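Local atomic coordinates of iron-sulfur cluster assembly scaffold protein NifU (Fervidobacterium islandicum, PDB entry 6A6F), a protein that probably acts in the SUF sulfur-mobilisation system as a zinc-binding, SufU-like protein of iron-sulfur cluster assembly. Residues A[18-23]-A[54-59]; A[91-95]-A[124-129]. Numbering follows the deposited sequence.

The two contacts sit on opposite sides of the chain's centre, about 19 Å between their centres and about 7 Å at their nearest atoms, and they follow one another along the sequence without interleaving. Interaction 1 lays the loop after helix 8-14 along the outer strand 51-58 of the antiparallel sheet, at the surface; interaction 2 packs helix 81-95 against helix 118-135 in the interior. Helix 63-76 links them: its T69 meets F57 of the first and P127 of the second. Both also lead to the zinc site, since C62 follows soon after segment 54-59 and C123 immediately precedes F124. One contact thus lines the sheet's edge and the other joins two helices of the helical layer.

Interaction 1 of 2, residues A[18-23]-A[54-59]; sequences KFHGKI and DVKFEG. With NI (nickel (II) ion), chain J.
H20, a t rotamer, sets ND1 over one face of the F57 ring (p rotamer), 3.4 Å from F57 CE2, the two rings oblique, centroids 4.8 Å apart and planes at 56°. Segment 18-23 is an irregular loop running alongside strand 54-58, the outer strand whose other edge pairs with strand 39-48. A single parallel bridge joins H20 to F57 (CA to CA 5.0 Å): F57 N donates to F19 O at 2.9 Å, and G21 N to F57 O at 2.7 Å. At G21 the loop turns away from this register through phi 147°, psi -175°, backbone angles that call for glycine. The chain then doubles back, so that I23 CG1 lies 3.8 Å from K56 CG and I23 CD1 4.0 Å from D54 CG. K56 NZ reaches a water at 2.6 Å, which also bonds K18 O (3.1 Å) and H20 O (3.2 Å).

H20 NE2 binds nickel at 2.2 Å; H60 NE2 of the second subunit binds the same ion, and four waters complete its surroundings. E58 serves as second shell: OE2 and OE1 each accept from a nickel-bound water at 2.6 Å, while E58 OE1 also takes G59 N at 3.1 Å. A histidine ligand from each subunit, with a carboxylate bonded to the metal's waters, implies a nickel bridge across the dimer, separate from the zinc site.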
loop_
_atom_site.group_PDB
_atom_site.type_symbol
_atom_site.label_atom_id
_atom_site.label_comp_id
_atom_site.label_asym_id
_atom_site.label_seq_id
_atom_site.Cartn_x
_atom_site.Cartn_y
_atom_site.Cartn_z
ATOM N N LYS A 18 -3.470 -13.327 -1.073
ATOM C CA LYS A 18 -3.491 -14.588 -1.841
ATOM C C LYS A 18 -3.196 -14.446 -3.347
ATOM O O LYS A 18 -2.756 -15.393 -3.935
ATOM C CB LYS A 18 -4.803 -15.289 -1.639
ATOM C CG LYS A 18 -5.944 -14.502 -2.182
ATOM C CD LYS A 18 -7.178 -14.754 -1.330
ATOM C CE LYS A 18 -7.543 -16.203 -1.339
ATOM N NZ LYS A 18 -8.796 -16.348 -0.577
ATOM N N PHE A 19 -3.361 -13.244 -3.936
ATOM C CA PHE A 19 -3.040 -13.027 -5.358
ATOM C C PHE A 19 -1.759 -12.281 -5.627
ATOM O O PHE A 19 -1.455 -11.989 -6.778
ATOM C CB PHE A 19 -4.208 -12.358 -6.136
ATOM C CG PHE A 19 -5.510 -12.983 -5.897
ATOM C CD1 PHE A 19 -5.665 -14.331 -6.029
ATOM C CD2 PHE A 19 -6.562 -12.231 -5.430
ATOM C CE1 PHE A 19 -6.875 -14.925 -5.740
ATOM C CE2 PHE A 19 -7.777 -12.791 -5.143
ATOM C CZ PHE A 19 -7.920 -14.155 -5.279
ATOM N N HIS A 20 -0.966 -11.989 -4.596
ATOM C CA HIS A 20 0.212 -11.142 -4.763
ATOM C C HIS A 20 1.427 -12.022 -4.976
ATOM O O HIS A 20 1.689 -12.874 -4.169
ATOM C CB HIS A 20 0.395 -10.289 -3.487
ATOM C CG HIS A 20 1.500 -9.311 -3.600
ATOM N ND1 HIS A 20 1.516 -8.335 -4.576
ATOM C CD2 HIS A 20 2.616 -9.133 -2.859
ATOM C CE1 HIS A 20 2.641 -7.642 -4.467
ATOM N NE2 HIS A 20 3.292 -8.076 -3.411
ATOM N N GLY A 21 2.167 -11.821 -6.047
ATOM C CA GLY A 21 3.252 -12.733 -6.388
ATOM C C GLY A 21 3.422 -12.853 -7.899
ATOM O O GLY A 21 2.733 -12.214 -8.692
ATOM N N LYS A 22 4.308 -13.735 -8.287
ATOM C CA LYS A 22 4.571 -14.028 -9.685
ATOM C C LYS A 22 4.080 -15.409 -10.027
ATOM O O LYS A 22 3.929 -16.279 -9.141
ATOM C CB LYS A 22 6.084 -13.992 -9.962
ATOM C CG LYS A 22 6.738 -12.687 -9.599
ATOM C CD LYS A 22 8.218 -12.739 -9.947
ATOM C CE LYS A 22 8.784 -11.339 -10.121
ATOM N NZ LYS A 22 10.237 -11.339 -9.806
ATOM N N ILE A 23 3.881 -15.638 -11.322
ATOM C CA ILE A 23 3.626 -16.968 -11.803
ATOM C C ILE A 23 4.805 -17.301 -12.695
ATOM O O ILE A 23 5.108 -16.547 -13.611
ATOM C CB ILE A 23 2.319 -17.041 -12.586
ATOM C CG1 ILE A 23 1.135 -16.887 -11.656
ATOM C CG2 ILE A 23 2.200 -18.387 -13.297
ATOM C CD1 ILE A 23 -0.166 -16.724 -12.386
ATOM N N ASP A 54 -5.349 -18.799 -13.862
ATOM C CA ASP A 54 -4.725 -18.140 -12.710
ATOM C C ASP A 54 -4.270 -16.745 -13.039
ATOM O O ASP A 54 -3.877 -16.468 -14.170
ATOM C CB ASP A 54 -3.550 -18.967 -12.183
ATOM C CG ASP A 54 -3.205 -18.647 -10.715
ATOM O OD1 ASP A 54 -3.753 -17.677 -10.086
ATOM O OD2 ASP A 54 -2.366 -19.387 -10.180
ATOM N N VAL A 55 -4.338 -15.864 -12.045
ATOM C CA VAL A 55 -3.844 -14.529 -12.158
ATOM C C VAL A 55 -3.174 -14.150 -10.791
ATOM O O VAL A 55 -3.727 -14.372 -9.744
ATOM C CB VAL A 55 -4.956 -13.521 -12.502
ATOM C CG1 VAL A 55 -4.353 -12.204 -12.891
ATOM C CG2 VAL A 55 -5.825 -13.992 -13.666
ATOM N N LYS A 56 -1.995 -13.582 -10.868
ATOM C CA LYS A 56 -1.319 -12.981 -9.743
ATOM C C LYS A 56 -0.817 -11.558 -10.146
ATOM O O LYS A 56 -0.732 -11.210 -11.326
ATOM C CB LYS A 56 -0.160 -13.851 -9.312
ATOM C CG LYS A 56 -0.569 -15.144 -8.682
ATOM C CD LYS A 56 0.626 -15.762 -7.925
ATOM C CE LYS A 56 0.202 -17.107 -7.381
ATOM N NZ LYS A 56 -1.035 -16.951 -6.586
ATOM N N PHE A 57 -0.499 -10.736 -9.155
ATOM C CA PHE A 57 0.105 -9.458 -9.425
ATOM C C PHE A 57 1.309 -9.171 -8.534
ATOM O O PHE A 57 1.355 -9.559 -7.339
ATOM C CB PHE A 57 -0.922 -8.354 -9.295
ATOM C CG PHE A 57 -1.211 -7.945 -7.903
ATOM C CD1 PHE A 57 -2.049 -8.701 -7.104
ATOM C CD2 PHE A 57 -0.633 -6.817 -7.370
ATOM C CE1 PHE A 57 -2.265 -8.332 -5.784
ATOM C CE2 PHE A 57 -0.870 -6.444 -6.056
ATOM C CZ PHE A 57 -1.692 -7.189 -5.276
ATOM N N GLU A 58 2.241 -8.453 -9.124
ATOM C CA GLU A 58 3.315 -7.832 -8.376
ATOM C C GLU A 58 3.214 -6.314 -8.487
ATOM O O GLU A 58 2.412 -5.778 -9.230
ATOM C CB GLU A 58 4.686 -8.372 -8.835
ATOM C CG GLU A 58 5.193 -9.485 -7.948
ATOM C CD GLU A 58 5.508 -9.019 -6.503
ATOM O OE1 GLU A 58 5.630 -7.791 -6.210
ATOM O OE2 GLU A 58 5.640 -9.905 -5.646
ATOM N N GLY A 59 4.082 -5.632 -7.744
ATOM C CA GLY A 59 4.073 -4.200 -7.644
ATOM C C GLY A 59 3.276 -3.788 -6.418
ATOM O O GLY A 59 2.870 -4.625 -5.615
HETATM NI NI NI J . 5.199 -7.710 -2.323
HETATM O O HOH W 1 0.278 -15.743 -4.633
HETATM O O HOH W 2 6.220 -9.579 -3.148
HETATM O O HOH W 3 5.725 -6.999 -3.738
HETATM O O HOH W 4 4.611 -8.422 -0.749
HETATM O O HOH W 5 7.500 -7.649 -3.229
#

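Interaction 2 of 2, residues A[91-95]-A[124-129]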
loop_
_atom_site.group_PDB
_atom_site.type_symbol
_atom_site.label_atom_id
_atom_site.label_comp_id
_atom_site.label_asym_id
_atom_site.label_seq_id
_atom_site.Cartn_x
_atom_site.Cartn_y
_atom_site.Cartn_z
ATOM N N ALA A 91 -16.875 -1.905 -15.977
ATOM C CA ALA A 91 -16.248 -1.236 -14.834
ATOM C C ALA A 91 -15.842 0.151 -15.220
ATOM O O ALA A 91 -16.032 1.096 -14.433
ATOM C CB ALA A 91 -15.033 -2.008 -14.356
ATOM N N GLU A 92 -15.285 0.273 -16.425
ATOM C CA GLU A 92 -14.956 1.562 -16.977
ATOM C C GLU A 92 -16.236 2.401 -17.199
ATOM O O GLU A 92 -16.293 3.557 -16.760
ATOM C CB GLU A 92 -14.141 1.429 -18.284
ATOM C CG GLU A 92 -13.718 2.791 -18.822
ATOM C CD GLU A 92 -12.608 2.761 -19.860
ATOM O OE1 GLU A 92 -12.704 1.945 -20.788
ATOM O OE2 GLU A 92 -11.651 3.581 -19.744
ATOM N N ASN A 93 -17.269 1.819 -17.803
ATOM C CA ASN A 93 -18.560 2.535 -17.904
ATOM C C ASN A 93 -19.050 3.090 -16.576
ATOM O O ASN A 93 -19.544 4.217 -16.512
ATOM C CB ASN A 93 -19.664 1.663 -18.528
ATOM C CG ASN A 93 -19.479 1.477 -20.029
ATOM O OD1 ASN A 93 -18.581 2.066 -20.632
ATOM N ND2 ASN A 93 -20.306 0.636 -20.629
ATOM N N MET A 94 -18.940 2.299 -15.521
ATOM C CA MET A 94 -19.317 2.752 -14.178
ATOM C C MET A 94 -18.576 4.038 -13.828
ATOM O O MET A 94 -19.183 5.027 -13.366
ATOM C CB MET A 94 -19.010 1.656 -13.130
ATOM C CG MET A 94 -19.595 1.899 -11.742
ATOM S SD MET A 94 -19.316 0.611 -10.517
ATOM C CE MET A 94 -17.524 0.459 -10.612
ATOM N N MET A 95 -17.263 4.036 -14.062
ATOM C CA MET A 95 -16.418 5.139 -13.667
ATOM C C MET A 95 -16.754 6.394 -14.430
ATOM O O MET A 95 -16.763 7.463 -13.867
ATOM C CB MET A 95 -14.945 4.803 -13.892
ATOM C CG MET A 95 -14.356 3.932 -12.797
ATOM S SD MET A 95 -14.473 4.757 -11.202
ATOM C CE MET A 95 -15.690 3.789 -10.364
ATOM N N PHE A 124 -8.471 3.056 -9.483
ATOM C CA PHE A 124 -9.405 2.005 -9.750
ATOM C C PHE A 124 -9.202 1.312 -11.100
ATOM O O PHE A 124 -9.257 0.066 -11.194
ATOM C CB PHE A 124 -10.828 2.533 -9.747
ATOM C CG PHE A 124 -11.819 1.511 -10.149
ATOM C CD1 PHE A 124 -12.073 0.422 -9.338
ATOM C CD2 PHE A 124 -12.472 1.599 -11.352
ATOM C CE1 PHE A 124 -13.011 -0.550 -9.708
ATOM C CE2 PHE A 124 -13.385 0.626 -11.746
ATOM C CZ PHE A 124 -13.656 -0.454 -10.921
ATOM N N LEU A 125 -9.005 2.106 -12.143
ATOM C CA LEU A 125 -8.908 1.584 -13.485
ATOM C C LEU A 125 -7.579 0.971 -13.861
ATOM O O LEU A 125 -7.533 0.262 -14.857
ATOM C CB LEU A 125 -9.276 2.637 -14.531
ATOM C CG LEU A 125 -10.771 2.929 -14.644
ATOM C CD1 LEU A 125 -10.962 4.041 -15.658
ATOM C CD2 LEU A 125 -11.573 1.695 -15.037
ATOM N N LEU A 126 -6.512 1.238 -13.101
ATOM C CA LEU A 126 -5.199 0.757 -13.456
ATOM C C LEU A 126 -5.160 -0.777 -13.744
ATOM O O LEU A 126 -4.744 -1.184 -14.824
ATOM C CB LEU A 126 -4.164 1.128 -12.380
ATOM C CG LEU A 126 -2.763 0.540 -12.621
ATOM C CD1 LEU A 126 -2.225 1.060 -13.939
ATOM C CD2 LEU A 126 -1.824 0.863 -11.490
ATOM N N PRO A 127 -5.602 -1.631 -12.782
ATOM C CA PRO A 127 -5.593 -3.070 -13.115
ATOM C C PRO A 127 -6.442 -3.417 -14.308
ATOM O O PRO A 127 -6.077 -4.323 -15.035
ATOM C CB PRO A 127 -6.159 -3.744 -11.877
ATOM C CG PRO A 127 -6.826 -2.623 -11.146
ATOM C CD PRO A 127 -6.048 -1.405 -11.416
ATOM N N TRP A 128 -7.587 -2.768 -14.471
ATOM C CA TRP A 128 -8.525 -3.111 -15.560
ATOM C C TRP A 128 -7.971 -2.730 -16.954
ATOM O O TRP A 128 -8.090 -3.496 -17.909
ATOM C CB TRP A 128 -9.885 -2.430 -15.330
ATOM C CG TRP A 128 -10.669 -3.030 -14.227
ATOM C CD1 TRP A 128 -10.841 -2.520 -12.990
ATOM C CD2 TRP A 128 -11.336 -4.285 -14.248
ATOM N NE1 TRP A 128 -11.577 -3.371 -12.235
ATOM C CE2 TRP A 128 -11.910 -4.465 -12.994
ATOM C CE3 TRP A 128 -11.477 -5.290 -15.203
ATOM C CZ2 TRP A 128 -12.639 -5.604 -12.662
ATOM C CZ3 TRP A 128 -12.228 -6.414 -14.875
ATOM C CH2 TRP A 128 -12.801 -6.551 -13.627
ATOM N N LYS A 129 -7.364 -1.545 -17.036
ATOM C CA LYS A 129 -6.720 -1.076 -18.252
ATOM C C LYS A 129 -5.522 -1.957 -18.592
ATOM O O LYS A 129 -5.304 -2.264 -19.749
ATOM C CB LYS A 129 -6.254 0.383 -18.100
ATOM C CG LYS A 129 -7.354 1.433 -17.872
ATOM C CD LYS A 129 -8.545 1.321 -18.816
ATOM C CE LYS A 129 -8.182 1.768 -20.230
ATOM N NZ LYS A 129 -9.283 1.534 -21.237
#
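The methyl of A91 sits almost squarely above the five-membered ring of W128, 4.2 Å from A91 CB to its centroid and 7° off the normal, a CH-pi contact. Helices 81-95 and 118-135 make a buried, near-antiparallel packing within the NifU-like fold, the short segments' axes 10.6 Å apart at 152°. F124, directly after the zinc ligand C123, fills the gap: F124 CZ lies 4.0 Å from both A91 CB and M94 CE, and F124 CD2 touches M95 CG at 3.3 Å. M95 CE lies over one face of that ring, with M95 SD 4.6 Å from its centroid, an oblique Met-aromatic contact. Where the backbones come closest, L125 CD2 meets E92 CA at 3.9 Å; at the margin E92 OE2 forms a long, weak salt bridge to K129 NZ (3.5 Å), whose stronger partner is E132. P127, at the helix kink, packs against S68 and T69 of helix 63-76. W128 wedges between that helix and M87 and M88 of helix 81-95, while L126 faces strand 39-48.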